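Local coordinates for Non-reducing end alpha-L-arabinofuranosidase BoGH43B (Bacteroides ovatus, PDB 5JOZ), which cleaves terminal non-reducing alpha-L-arabinofuranoside residues from xyloglucan branches, converting 'S' units to 'X' units during xyloglucan degradation, at residues A[168-173]-A[203-208]; A[219-224]-A[282-287]; A[231-236]-A[255-260]; A[249-254]-A[273-278]. All coordinates share one frame; numbering follows the deposited sequence.

Contact 1. Residues A[168-173]-A[203-208]; sequences SGLGGS and VIQRSK
Two side chains carry this contact in the five-bladed beta-propeller of family 43, at the passage from the sheet ending with strand 159-168 to the next one, whose third strand is 201-207. Gln-205 puts its carboxamide against the backbone of Ser-168. NE2 donates to Ser-168 O at 2.9 Å along a nearly straight line (167°), and the acceptor lies almost in the amide plane. At the other tip of the amide, OE1 accepts a hydrogen bond from a water 2.9 Å away, and that water takes the N-H of Ser-168 at 2.7 Å from its N. One amide thus serves both backbone polar groups of Ser-168, the O directly and the N-H through the water, which fixes its flip. To get there, CG of Gln-205 sits in the crowded position between its own N and carbonyl carbon (chi1 53°), and the chain then runs extended. Leu-170 lies against this strand with both methyls: CD2 rests on the amide, 3.7 Å from Gln-205 NE2, while CD1 slides past Val-203. Farther out, Glu-193 takes the N-H groups of Leu-170 and Gly-172 with its two carboxylate oxygens, holding the loop, and Asn-220 touches both Leu-170 and Val-203. The side chain of Val-203 is about 10 Å from that of Glu-176, the inferred proton donor. The tightest apolar touch is Leu-170 CD1 on Val-203 CG2, at 3.6 Å.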
loop_
_atom_site.group_PDB
_atom_site.type_symbol
_atom_site.label_atom_id
_atom_site.label_comp_id
_atom_site.label_asym_id
_atom_site.label_seq_id
_atom_site.Cartn_x
_atom_site.Cartn_y
_atom_site.Cartn_z
ATOM N N SER A 168 9.088 -24.099 -12.390
ATOM C CA SER A 168 7.713 -23.636 -12.529
ATOM C C SER A 168 6.966 -23.682 -11.197
ATOM O O SER A 168 7.530 -24.016 -10.145
ATOM C CB SER A 168 6.995 -24.459 -13.611
ATOM O OG SER A 168 6.431 -25.643 -13.091
ATOM N N GLY A 169 5.696 -23.312 -11.240
ATOM C CA GLY A 169 4.836 -23.431 -10.076
ATOM C C GLY A 169 4.601 -24.893 -9.775
ATOM O O GLY A 169 4.801 -25.746 -10.644
ATOM N N LEU A 170 4.169 -25.164 -8.546
ATOM C CA LEU A 170 4.031 -26.519 -8.004
ATOM C C LEU A 170 2.595 -27.064 -7.974
ATOM O O LEU A 170 2.290 -27.911 -7.144
ATOM C CB LEU A 170 4.636 -26.557 -6.595
ATOM C CG LEU A 170 6.029 -25.935 -6.472
ATOM C CD1 LEU A 170 6.537 -26.011 -5.038
ATOM C CD2 LEU A 170 7.014 -26.611 -7.431
ATOM N N GLY A 171 1.736 -26.612 -8.893
ATOM C CA GLY A 171 0.345 -27.094 -8.995
ATOM C C GLY A 171 -0.746 -26.055 -8.763
ATOM O O GLY A 171 -1.837 -26.166 -9.324
ATOM N N GLY A 172 -0.460 -25.048 -7.939
ATOM C CA GLY A 172 -1.448 -24.038 -7.568
ATOM C C GLY A 172 -1.595 -22.890 -8.555
ATOM O O GLY A 172 -0.712 -22.647 -9.398
ATOM N N SER A 173 -2.716 -22.178 -8.415
ATOM C CA SER A 173 -3.074 -21.012 -9.244
ATOM C C SER A 173 -2.063 -19.869 -9.238
ATOM O O SER A 173 -1.447 -19.598 -8.216
ATOM C CB SER A 173 -4.428 -20.436 -8.792
ATOM O OG SER A 173 -5.481 -21.246 -9.270
ATOM N N VAL A 203 5.163 -21.350 -1.179
ATOM C CA VAL A 203 5.803 -22.651 -1.429
ATOM C C VAL A 203 7.270 -22.448 -1.785
ATOM O O VAL A 203 7.676 -21.349 -2.142
ATOM C CB VAL A 203 5.076 -23.466 -2.539
ATOM C CG1 VAL A 203 3.605 -23.653 -2.189
ATOM C CG2 VAL A 203 5.228 -22.840 -3.926
ATOM N N ILE A 204 8.072 -23.503 -1.682
ATOM C CA ILE A 204 9.508 -23.394 -1.983
ATOM C C ILE A 204 10.052 -24.626 -2.713
ATOM O O ILE A 204 9.476 -25.708 -2.646
ATOM C CB ILE A 204 10.309 -23.045 -0.705
ATOM C CG1 ILE A 204 11.698 -22.477 -1.052
ATOM C CG2 ILE A 204 10.379 -24.226 0.243
ATOM C CD1 ILE A 204 12.412 -21.836 0.124
ATOM N N GLN A 205 11.137 -24.418 -3.453
ATOM C CA GLN A 205 11.868 -25.483 -4.142
ATOM C C GLN A 205 13.344 -25.099 -4.223
ATOM O O GLN A 205 13.692 -23.923 -4.049
ATOM C CB GLN A 205 11.292 -25.698 -5.546
ATOM C CG GLN A 205 11.200 -24.435 -6.394
ATOM C CD GLN A 205 10.449 -24.660 -7.692
ATOM O OE1 GLN A 205 10.798 -25.532 -8.480
ATOM N NE2 GLN A 205 9.409 -23.868 -7.919
ATOM N N ARG A 206 14.211 -26.076 -4.483
ATOM C CA ARG A 206 15.648 -25.825 -4.484
ATOM C C ARG A 206 16.431 -26.657 -5.505
ATOM O O ARG A 206 15.956 -27.673 -6.017
ATOM C CB ARG A 206 16.219 -26.026 -3.077
ATOM C CG ARG A 206 16.639 -27.454 -2.745
ATOM C CD ARG A 206 16.846 -27.638 -1.254
ATOM N NE ARG A 206 17.104 -29.024 -0.900
ATOM C CZ ARG A 206 17.281 -29.485 0.342
ATOM N NH1 ARG A 206 17.229 -28.673 1.400
ATOM N NH2 ARG A 206 17.507 -30.784 0.528
ATOM N N SER A 207 17.649 -26.201 -5.776
ATOM C CA SER A 207 18.553 -26.876 -6.697
ATOM C C SER A 207 20.006 -26.671 -6.265
ATOM O O SER A 207 20.325 -25.704 -5.584
ATOM C CB SER A 207 18.320 -26.329 -8.099
ATOM O OG SER A 207 19.306 -26.779 -9.007
ATOM N N LYS A 208 20.876 -27.595 -6.655
ATOM C CA LYS A 208 22.327 -27.417 -6.505
ATOM C C LYS A 208 22.831 -26.283 -7.414
ATOM O O LYS A 208 23.819 -25.613 -7.082
ATOM C CB LYS A 208 23.082 -28.727 -6.805
HETATM O O HOH W 1 9.472 -26.272 -10.914
#

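Contact 2. Residues A[219-224]-A[282-287]; sequences VNPVLS and WPKVGK
Trp-282 opens the segment with its CB, which meets CG2 of Val-219 at 4.0 Å; beyond CB its indole swings off to pack on Arg-206. Pro-283 follows, its carbonyl oxygen near CG2 of Val-222 and its ring CG loosely against the same methyl. Lys-284 does the polar work. Its chain leaves with CG anti to the backbone N and stays extended until the last bond, where chi4 (78°) bends the ammonium into the turn of 219-221. There NZ donates to Pro-221 O at 2.8 Å, in the carbonyl plane, and to Val-219 O at 3.0 Å from above the plane. The cis peptide before Pro-221 shapes that turn. An alanine in place of Lys-284 would remove the ammonium and would probably leave these two carbonyls without their shared donor, loosening the turn. At Val-285 the backbone takes over: its N-H runs nearly straight (174°) to Val-222 O at 3.1 Å, and CG2 packs on Leu-223 CD2. Strand 283-284 is the outermost strand of the last propeller blade and pairs with 269-277 along one side, while 219-224 links it to strand 201-207 of the preceding blade.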
loop_
_atom_site.group_PDB
_atom_site.type_symbol
_atom_site.label_atom_id
_atom_site.label_comp_id
_atom_site.label_asym_id
_atom_site.label_seq_id
_atom_site.Cartn_x
_atom_site.Cartn_y
_atom_site.Cartn_z
ATOM N N VAL A 219 7.882 -30.307 2.869
ATOM C CA VAL A 219 7.033 -29.687 3.875
ATOM C C VAL A 219 6.413 -28.388 3.343
ATOM O O VAL A 219 6.163 -27.461 4.097
ATOM C CB VAL A 219 7.779 -29.496 5.218
ATOM C CG1 VAL A 219 8.248 -30.852 5.747
ATOM C CG2 VAL A 219 8.947 -28.513 5.110
ATOM N N ASN A 220 6.129 -28.344 2.041
ATOM C CA ASN A 220 5.243 -27.310 1.504
ATOM C C ASN A 220 3.838 -27.414 2.130
ATOM O O ASN A 220 3.391 -28.523 2.423
ATOM C CB ASN A 220 5.160 -27.383 -0.018
ATOM C CG ASN A 220 6.264 -26.580 -0.695
ATOM O OD1 ASN A 220 6.792 -25.629 -0.118
ATOM N ND2 ASN A 220 6.622 -26.961 -1.921
ATOM N N PRO A 221 3.157 -26.291 2.377
ATOM C CA PRO A 221 3.629 -24.940 2.117
ATOM C C PRO A 221 4.496 -24.355 3.236
ATOM O O PRO A 221 4.497 -24.851 4.372
ATOM C CB PRO A 221 2.322 -24.155 2.027
ATOM C CG PRO A 221 1.424 -24.840 2.990
ATOM C CD PRO A 221 1.852 -26.279 3.062
ATOM N N VAL A 222 5.198 -23.273 2.908
ATOM C CA VAL A 222 6.057 -22.578 3.856
ATOM C C VAL A 222 5.200 -21.801 4.864
ATOM O O VAL A 222 5.436 -21.847 6.079
ATOM C CB VAL A 222 7.040 -21.645 3.121
ATOM C CG1 VAL A 222 7.797 -20.759 4.104
ATOM C CG2 VAL A 222 8.004 -22.479 2.270
ATOM N N LEU A 223 4.224 -21.070 4.346
ATOM C CA LEU A 223 3.251 -20.385 5.195
ATOM C C LEU A 223 1.917 -20.287 4.469
ATOM O O LEU A 223 1.883 -20.082 3.260
ATOM C CB LEU A 223 3.755 -19.013 5.681
ATOM C CG LEU A 223 4.351 -18.073 4.637
ATOM C CD1 LEU A 223 3.313 -17.178 3.979
ATOM C CD2 LEU A 223 5.405 -17.202 5.296
ATOM N N SER A 224 0.845 -20.527 5.222
ATOM C CA SER A 224 -0.528 -20.392 4.749
ATOM C C SER A 224 -1.509 -20.534 5.902
ATOM O O SER A 224 -1.267 -21.313 6.814
ATOM C CB SER A 224 -0.876 -21.466 3.725
ATOM O OG SER A 224 -2.208 -21.268 3.275
ATOM N N TRP A 282 14.973 -27.489 4.865
ATOM C CA TRP A 282 13.710 -26.973 4.333
ATOM C C TRP A 282 13.023 -26.063 5.354
ATOM O O TRP A 282 12.883 -26.435 6.524
ATOM C CB TRP A 282 12.774 -28.120 3.944
ATOM C CG TRP A 282 13.249 -28.947 2.785
ATOM C CD1 TRP A 282 13.719 -30.225 2.838
ATOM C CD2 TRP A 282 13.297 -28.563 1.403
ATOM N NE1 TRP A 282 14.070 -30.656 1.589
ATOM C CE2 TRP A 282 13.811 -29.664 0.683
ATOM C CE3 TRP A 282 12.968 -27.392 0.703
ATOM C CZ2 TRP A 282 13.994 -29.638 -0.709
ATOM C CZ3 TRP A 282 13.146 -27.360 -0.678
ATOM C CH2 TRP A 282 13.649 -28.483 -1.371
ATOM N N PRO A 283 12.585 -24.865 4.922
ATOM C CA PRO A 283 12.020 -23.897 5.858
ATOM C C PRO A 283 10.505 -24.044 6.056
ATOM O O PRO A 283 9.792 -24.448 5.138
ATOM C CB PRO A 283 12.326 -22.573 5.172
ATOM C CG PRO A 283 12.153 -22.897 3.725
ATOM C CD PRO A 283 12.532 -24.345 3.547
ATOM N N LYS A 284 10.028 -23.720 7.251
ATOM C CA LYS A 284 8.593 -23.637 7.498
ATOM C C LYS A 284 8.288 -22.713 8.678
ATOM O O LYS A 284 9.055 -22.645 9.637
ATOM C CB LYS A 284 8.012 -25.032 7.759
ATOM C CG LYS A 284 6.488 -25.109 7.670
ATOM C CD LYS A 284 5.965 -26.490 8.049
ATOM C CE LYS A 284 4.479 -26.668 7.727
ATOM N NZ LYS A 284 4.167 -26.926 6.292
ATOM N N VAL A 285 7.162 -22.012 8.604
ATOM C CA VAL A 285 6.667 -21.234 9.741
ATOM C C VAL A 285 5.908 -22.182 10.656
ATOM O O VAL A 285 4.882 -22.710 10.255
ATOM C CB VAL A 285 5.750 -20.083 9.267
ATOM C CG1 VAL A 285 5.054 -19.406 10.447
ATOM C CG2 VAL A 285 6.557 -19.084 8.443
ATOM N N GLY A 286 6.418 -22.410 11.870
ATOM C CA GLY A 286 5.748 -23.275 12.847
ATOM C C GLY A 286 5.662 -24.732 12.400
ATOM O O GLY A 286 6.444 -25.183 11.553
ATOM N N LYS A 287 4.712 -25.464 12.977
ATOM C CA LYS A 287 4.478 -26.867 12.628
ATOM C C LYS A 287 3.564 -26.995 11.407
ATOM O O LYS A 287 3.695 -27.945 10.637
ATOM C CB LYS A 287 3.869 -27.629 13.817
#

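Contact 3. Residues A[231-236]-A[255-260]; sequences HPFQAI and GIRPVN
The imidazole of His-231 carries CD of Pro-232 over one face, 3.3 Å above the plane and offset to the rim, with CA of Phe-233 at its edge. Its ND1 accepts the N-H of Phe-233 at 3.2 Å from N, with the donor tilted out of the ring plane, so the side chain holds the backbone two residues further on. The phenyl of Phe-233 lies alongside the aliphatic part of Arg-257, CD1 touching CG at 4.0 Å, and the ring and guanidinium planes are 70° apart. Phe-271 meets that phenyl edge-to-face, and the guanidinium goes on to a salt bridge with Glu-269.

Strands 234-243 and 249-256, the first two of the last propeller blade, pair as an antiparallel hairpin. Gln-234 and Ile-256 form a hydrogen-bonded pair, Gln-234 N to Ile-256 O at 3.0 Å and Ile-256 N to Gln-234 O at 2.9 Å. Beyond it Ala-235 turns a corner, using left-handed backbone angles, and puts its CB on CG1 of Ile-256. Glycine suits position 255, because a CB there would run into CD1 of Ile-236. Past the bridged pair, one water donates to both Pro-232 O and Pro-258 O, at 2.7 Å each, both prolines lacking a backbone N-H.

An ND1 that accepts is consistent with a neutral imidazole protonated on NE2, whereas the charge of Arg-257 is answered outside the pair; what joins the segments themselves is backbone bonding, a shared water and apolar packing, with Gly-255 about 9 Å from the side chain of Asp-16, the inferred proton acceptor.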
loop_
_atom_site.group_PDB
_atom_site.type_symbol
_atom_site.label_atom_id
_atom_site.label_comp_id
_atom_site.label_asym_id
_atom_site.label_seq_id
_atom_site.Cartn_x
_atom_site.Cartn_y
_atom_site.Cartn_z
ATOM N N HIS A 231 -9.341 -18.784 11.604
ATOM C CA HIS A 231 -8.278 -17.828 11.949
ATOM C C HIS A 231 -8.610 -16.380 11.536
ATOM O O HIS A 231 -9.147 -16.167 10.450
ATOM C CB HIS A 231 -6.922 -18.250 11.349
ATOM C CG HIS A 231 -5.753 -17.750 12.135
ATOM N ND1 HIS A 231 -5.143 -16.547 11.867
ATOM C CD2 HIS A 231 -5.124 -18.252 13.225
ATOM C CE1 HIS A 231 -4.173 -16.335 12.738
ATOM N NE2 HIS A 231 -4.137 -17.359 13.570
ATOM N N PRO A 232 -8.305 -15.386 12.408
ATOM C CA PRO A 232 -8.597 -13.975 12.066
ATOM C C PRO A 232 -7.789 -13.402 10.881
ATOM O O PRO A 232 -8.221 -12.428 10.279
ATOM C CB PRO A 232 -8.256 -13.214 13.365
ATOM C CG PRO A 232 -7.299 -14.092 14.088
ATOM C CD PRO A 232 -7.740 -15.498 13.770
ATOM N N PHE A 233 -6.615 -13.966 10.603
ATOM C CA PHE A 233 -5.836 -13.684 9.375
ATOM C C PHE A 233 -6.040 -14.709 8.260
ATOM O O PHE A 233 -5.980 -15.912 8.503
ATOM C CB PHE A 233 -4.342 -13.649 9.664
ATOM C CG PHE A 233 -3.950 -12.836 10.855
ATOM C CD1 PHE A 233 -4.665 -11.689 11.245
ATOM C CD2 PHE A 233 -2.809 -13.177 11.562
ATOM C CE1 PHE A 233 -4.265 -10.937 12.335
ATOM C CE2 PHE A 233 -2.405 -12.425 12.647
ATOM C CZ PHE A 233 -3.137 -11.309 13.042
ATOM N N GLN A 234 -6.218 -14.219 7.036
ATOM C CA GLN A 234 -6.520 -15.054 5.875
ATOM C C GLN A 234 -5.734 -14.544 4.640
ATOM O O GLN A 234 -5.082 -13.496 4.703
ATOM C CB GLN A 234 -8.042 -15.052 5.643
ATOM C CG GLN A 234 -8.668 -16.386 5.229
ATOM C CD GLN A 234 -8.501 -17.525 6.238
ATOM O OE1 GLN A 234 -8.683 -17.358 7.448
ATOM N NE2 GLN A 234 -8.178 -18.704 5.725
ATOM N N ALA A 235 -5.771 -15.307 3.546
ATOM C CA ALA A 235 -5.035 -15.000 2.301
ATOM C C ALA A 235 -3.566 -14.628 2.526
ATOM O O ALA A 235 -3.043 -13.687 1.920
ATOM C CB ALA A 235 -5.745 -13.907 1.500
ATOM N N ILE A 236 -2.922 -15.387 3.408
ATOM C CA ILE A 236 -1.525 -15.187 3.758
ATOM C C ILE A 236 -0.654 -15.692 2.591
ATOM O O ILE A 236 -0.882 -16.771 2.051
ATOM C CB ILE A 236 -1.201 -15.896 5.097
ATOM C CG1 ILE A 236 -1.803 -15.115 6.273
ATOM C CG2 ILE A 236 0.296 -16.104 5.288
ATOM C CD1 ILE A 236 -1.047 -13.855 6.661
ATOM N N GLY A 255 -1.316 -10.373 4.010
ATOM C CA GLY A 255 -2.539 -11.075 4.382
ATOM C C GLY A 255 -3.691 -10.101 4.522
ATOM O O GLY A 255 -3.519 -8.881 4.354
ATOM N N ILE A 256 -4.861 -10.633 4.857
ATOM C CA ILE A 256 -6.039 -9.799 5.115
ATOM C C ILE A 256 -6.601 -10.111 6.492
ATOM O O ILE A 256 -6.359 -11.198 7.020
ATOM C CB ILE A 256 -7.114 -9.967 4.021
ATOM C CG1 ILE A 256 -7.553 -11.433 3.896
ATOM C CG2 ILE A 256 -6.577 -9.449 2.686
ATOM C CD1 ILE A 256 -8.775 -11.644 3.027
ATOM N N ARG A 257 -7.314 -9.135 7.065
ATOM C CA ARG A 257 -8.032 -9.279 8.339
ATOM C C ARG A 257 -9.501 -9.118 8.020
ATOM O O ARG A 257 -9.977 -7.989 7.976
ATOM C CB ARG A 257 -7.644 -8.182 9.324
ATOM C CG ARG A 257 -6.264 -8.310 9.955
ATOM C CD ARG A 257 -5.684 -6.924 10.223
ATOM N NE ARG A 257 -5.849 -6.433 11.576
ATOM C CZ ARG A 257 -5.691 -5.166 11.961
ATOM N NH1 ARG A 257 -5.370 -4.199 11.108
ATOM N NH2 ARG A 257 -5.874 -4.858 13.239
ATOM N N PRO A 258 -10.223 -10.228 7.762
ATOM C CA PRO A 258 -11.633 -10.061 7.376
ATOM C C PRO A 258 -12.544 -9.657 8.543
ATOM O O PRO A 258 -12.227 -9.931 9.698
ATOM C CB PRO A 258 -12.031 -11.451 6.842
ATOM C CG PRO A 258 -10.779 -12.269 6.790
ATOM C CD PRO A 258 -9.833 -11.654 7.774
ATOM N N VAL A 259 -13.654 -8.996 8.223
ATOM C CA VAL A 259 -14.697 -8.672 9.201
ATOM C C VAL A 259 -15.692 -9.843 9.216
ATOM O O VAL A 259 -16.184 -10.247 8.159
ATOM C CB VAL A 259 -15.447 -7.365 8.840
ATOM C CG1 VAL A 259 -16.351 -6.939 9.992
ATOM C CG2 VAL A 259 -14.482 -6.233 8.474
ATOM N N ASN A 260 -15.964 -10.396 10.399
ATOM C CA ASN A 260 -16.814 -11.604 10.552
ATOM C C ASN A 260 -16.456 -12.737 9.555
ATOM O O ASN A 260 -17.336 -13.460 9.064
ATOM C CB ASN A 260 -18.318 -11.246 10.432
ATOM C CG ASN A 260 -18.773 -10.206 11.444
ATOM O OD1 ASN A 260 -18.292 -10.151 12.581
ATOM N ND2 ASN A 260 -19.723 -9.379 11.033
HETATM O O HOH W 2 -10.080 -10.641 11.179
#

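Contact 4. Residues A[249-254]-A[273-278]; sequences WWAVCL and APVTWD
Backbone bonds make the frame: strands 249-256 and 269-277, the second and third of the last propeller blade, run antiparallel. Ala-251 and Ala-273 exchange two bonds, Ala-251 N to Ala-273 O at 2.8 Å and the return from Ala-273 N to Ala-251 O at 2.9 Å. Farther along, Val-275 N donates to Trp-249 O, but from well above the carbonyl plane, and a water bridges Trp-249 N and Val-275 O.

Aromatic contacts lie on both sides of the ladder. Beside Trp-249, Trp-277 presents its edge to the indole face, planes 68° apart, with NE1 3.2 Å from CD1 of Trp-249. On the opposite side Pro-274 sits over the indole of Trp-250 in a CH-pi contact, CB 3.8 Å from the six-membered ring centroid and close to the ring normal. An alanine at Trp-250 would strip this cover from Pro-274 and would probably loosen the packing there and against Leu-272.

Apolar packing closes the Trp-249 side, where Ala-251 CB meets Val-275 CG2 at 3.5 Å.

Pro-274, in a non-hydrogen-bonded pair, costs this ladder no N-H, and the N-H of Trp-277, directed at the face of Trp-249, is likely to be attracted by its pi electrons.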
loop_
_atom_site.group_PDB
_atom_site.type_symbol
_atom_site.label_atom_id
_atom_site.label_comp_id
_atom_site.label_asym_id
_atom_site.label_seq_id
_atom_site.Cartn_x
_atom_site.Cartn_y
_atom_site.Cartn_z
ATOM N N TRP A 249 15.976 -16.764 11.166
ATOM C CA TRP A 249 15.245 -16.349 9.970
ATOM C C TRP A 249 13.811 -15.898 10.304
ATOM O O TRP A 249 13.105 -16.518 11.129
ATOM C CB TRP A 249 15.212 -17.500 8.962
ATOM C CG TRP A 249 16.537 -17.787 8.313
ATOM C CD1 TRP A 249 17.574 -18.518 8.838
ATOM C CD2 TRP A 249 16.959 -17.374 7.009
ATOM N NE1 TRP A 249 18.611 -18.578 7.935
ATOM C CE2 TRP A 249 18.257 -17.889 6.805
ATOM C CE3 TRP A 249 16.368 -16.610 5.995
ATOM C CZ2 TRP A 249 18.983 -17.648 5.633
ATOM C CZ3 TRP A 249 17.088 -16.376 4.833
ATOM C CH2 TRP A 249 18.386 -16.889 4.666
ATOM N N TRP A 250 13.425 -14.799 9.658
ATOM C CA TRP A 250 12.088 -14.243 9.700
ATOM C C TRP A 250 11.575 -14.047 8.280
ATOM O O TRP A 250 12.363 -13.894 7.323
ATOM C CB TRP A 250 12.091 -12.929 10.488
ATOM C CG TRP A 250 12.318 -13.189 11.940
ATOM C CD1 TRP A 250 13.519 -13.382 12.567
ATOM C CD2 TRP A 250 11.315 -13.357 12.937
ATOM N NE1 TRP A 250 13.319 -13.630 13.909
ATOM C CE2 TRP A 250 11.974 -13.619 14.160
ATOM C CE3 TRP A 250 9.921 -13.285 12.925
ATOM C CZ2 TRP A 250 11.283 -13.830 15.346
ATOM C CZ3 TRP A 250 9.236 -13.479 14.108
ATOM C CH2 TRP A 250 9.915 -13.752 15.301
ATOM N N ALA A 251 10.253 -14.106 8.147
ATOM C CA ALA A 251 9.559 -13.857 6.899
ATOM C C ALA A 251 8.606 -12.690 7.088
ATOM O O ALA A 251 7.942 -12.587 8.118
ATOM C CB ALA A 251 8.786 -15.090 6.473
ATOM N N VAL A 252 8.551 -11.801 6.104
ATOM C CA VAL A 252 7.415 -10.894 5.990
ATOM C C VAL A 252 6.552 -11.421 4.855
ATOM O O VAL A 252 7.055 -12.078 3.951
ATOM C CB VAL A 252 7.811 -9.418 5.794
ATOM C CG1 VAL A 252 8.553 -8.926 7.025
ATOM C CG2 VAL A 252 8.635 -9.216 4.508
ATOM N N CYS A 253 5.254 -11.172 4.951
ATOM C CA CYS A 253 4.282 -11.590 3.942
ATOM C C CYS A 253 3.040 -10.718 4.074
ATOM O O CYS A 253 2.907 -9.956 5.049
ATOM C CB CYS A 253 3.888 -13.045 4.148
ATOM S SG CYS A 253 2.809 -13.280 5.585
ATOM N N LEU A 254 2.140 -10.846 3.103
ATOM C CA LEU A 254 0.890 -10.114 3.105
ATOM C C LEU A 254 -0.228 -11.002 3.597
ATOM O O LEU A 254 -0.114 -12.217 3.583
ATOM C CB LEU A 254 0.547 -9.574 1.706
ATOM C CG LEU A 254 0.137 -10.499 0.545
ATOM C CD1 LEU A 254 -1.225 -11.169 0.713
ATOM C CD2 LEU A 254 0.183 -9.715 -0.754
ATOM N N ALA A 273 6.528 -13.424 10.542
ATOM C CA ALA A 273 6.527 -14.762 11.134
ATOM C C ALA A 273 7.934 -15.373 11.198
ATOM O O ALA A 273 8.726 -15.177 10.282
ATOM C CB ALA A 273 5.580 -15.672 10.366
ATOM N N PRO A 274 8.240 -16.117 12.280
ATOM C CA PRO A 274 9.515 -16.798 12.377
ATOM C C PRO A 274 9.540 -18.020 11.463
ATOM O O PRO A 274 8.540 -18.723 11.344
ATOM C CB PRO A 274 9.572 -17.218 13.846
ATOM C CG PRO A 274 8.144 -17.460 14.211
ATOM C CD PRO A 274 7.330 -16.513 13.377
ATOM N N VAL A 275 10.681 -18.233 10.814
ATOM C CA VAL A 275 10.891 -19.330 9.878
ATOM C C VAL A 275 11.904 -20.284 10.498
ATOM O O VAL A 275 12.968 -19.867 10.933
ATOM C CB VAL A 275 11.432 -18.796 8.532
ATOM C CG1 VAL A 275 11.781 -19.935 7.575
ATOM C CG2 VAL A 275 10.416 -17.859 7.904
ATOM N N THR A 276 11.569 -21.564 10.521
ATOM C CA THR A 276 12.439 -22.599 11.081
ATOM C C THR A 276 12.873 -23.560 9.987
ATOM O O THR A 276 12.055 -23.987 9.205
ATOM C CB THR A 276 11.671 -23.374 12.143
ATOM O OG1 THR A 276 11.050 -22.430 13.022
ATOM C CG2 THR A 276 12.605 -24.305 12.930
ATOM N N TRP A 277 14.158 -23.887 9.944
ATOM C CA TRP A 277 14.697 -24.857 8.985
ATOM C C TRP A 277 14.773 -26.229 9.619
ATOM O O TRP A 277 15.290 -26.363 10.723
ATOM C CB TRP A 277 16.090 -24.430 8.536
ATOM C CG TRP A 277 16.052 -23.138 7.809
ATOM C CD1 TRP A 277 16.067 -21.902 8.354
ATOM C CD2 TRP A 277 15.949 -22.954 6.395
ATOM N NE1 TRP A 277 16.011 -20.956 7.370
ATOM C CE2 TRP A 277 15.928 -21.568 6.159
ATOM C CE3 TRP A 277 15.885 -23.825 5.307
ATOM C CZ2 TRP A 277 15.851 -21.025 4.878
ATOM C CZ3 TRP A 277 15.803 -23.289 4.029
ATOM C CH2 TRP A 277 15.783 -21.898 3.825
ATOM N N ASP A 278 14.240 -27.240 8.934
ATOM C CA ASP A 278 14.309 -28.620 9.423
ATOM C C ASP A 278 15.675 -29.238 9.090
ATOM O O ASP A 278 16.516 -28.611 8.428
ATOM C CB ASP A 278 13.129 -29.467 8.912
ATOM C CG ASP A 278 13.238 -29.864 7.440
ATOM O OD1 ASP A 278 14.231 -29.552 6.753
ATOM O OD2 ASP A 278 12.290 -30.512 6.955
HETATM O O HOH W 3 15.457 -19.396 12.103
#

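How the contacts relate
From the N terminus, contact 1 comes first: 203-208 returns to 168-173, closing a loop over the first strands of the fourth blade before contact 2 opens at 219. Contact 2 closes a long loop, its partner 282-287 coming last, and contacts 3 and 4 nest inside it. Those two cross: 249-254 falls between 231-236 and 255-260, and its partner 273-278 follows both. Together they join the first three strands of the fifth blade, and contact 2 ties its outermost strand to the connector from the fourth. Asn-220 OD1 meets Ile-204 N between contacts 1 and 2, Lys-284 N meets Thr-276 O between 2 and 4, and Leu-223 packs on Ile-236 between 2 and 3.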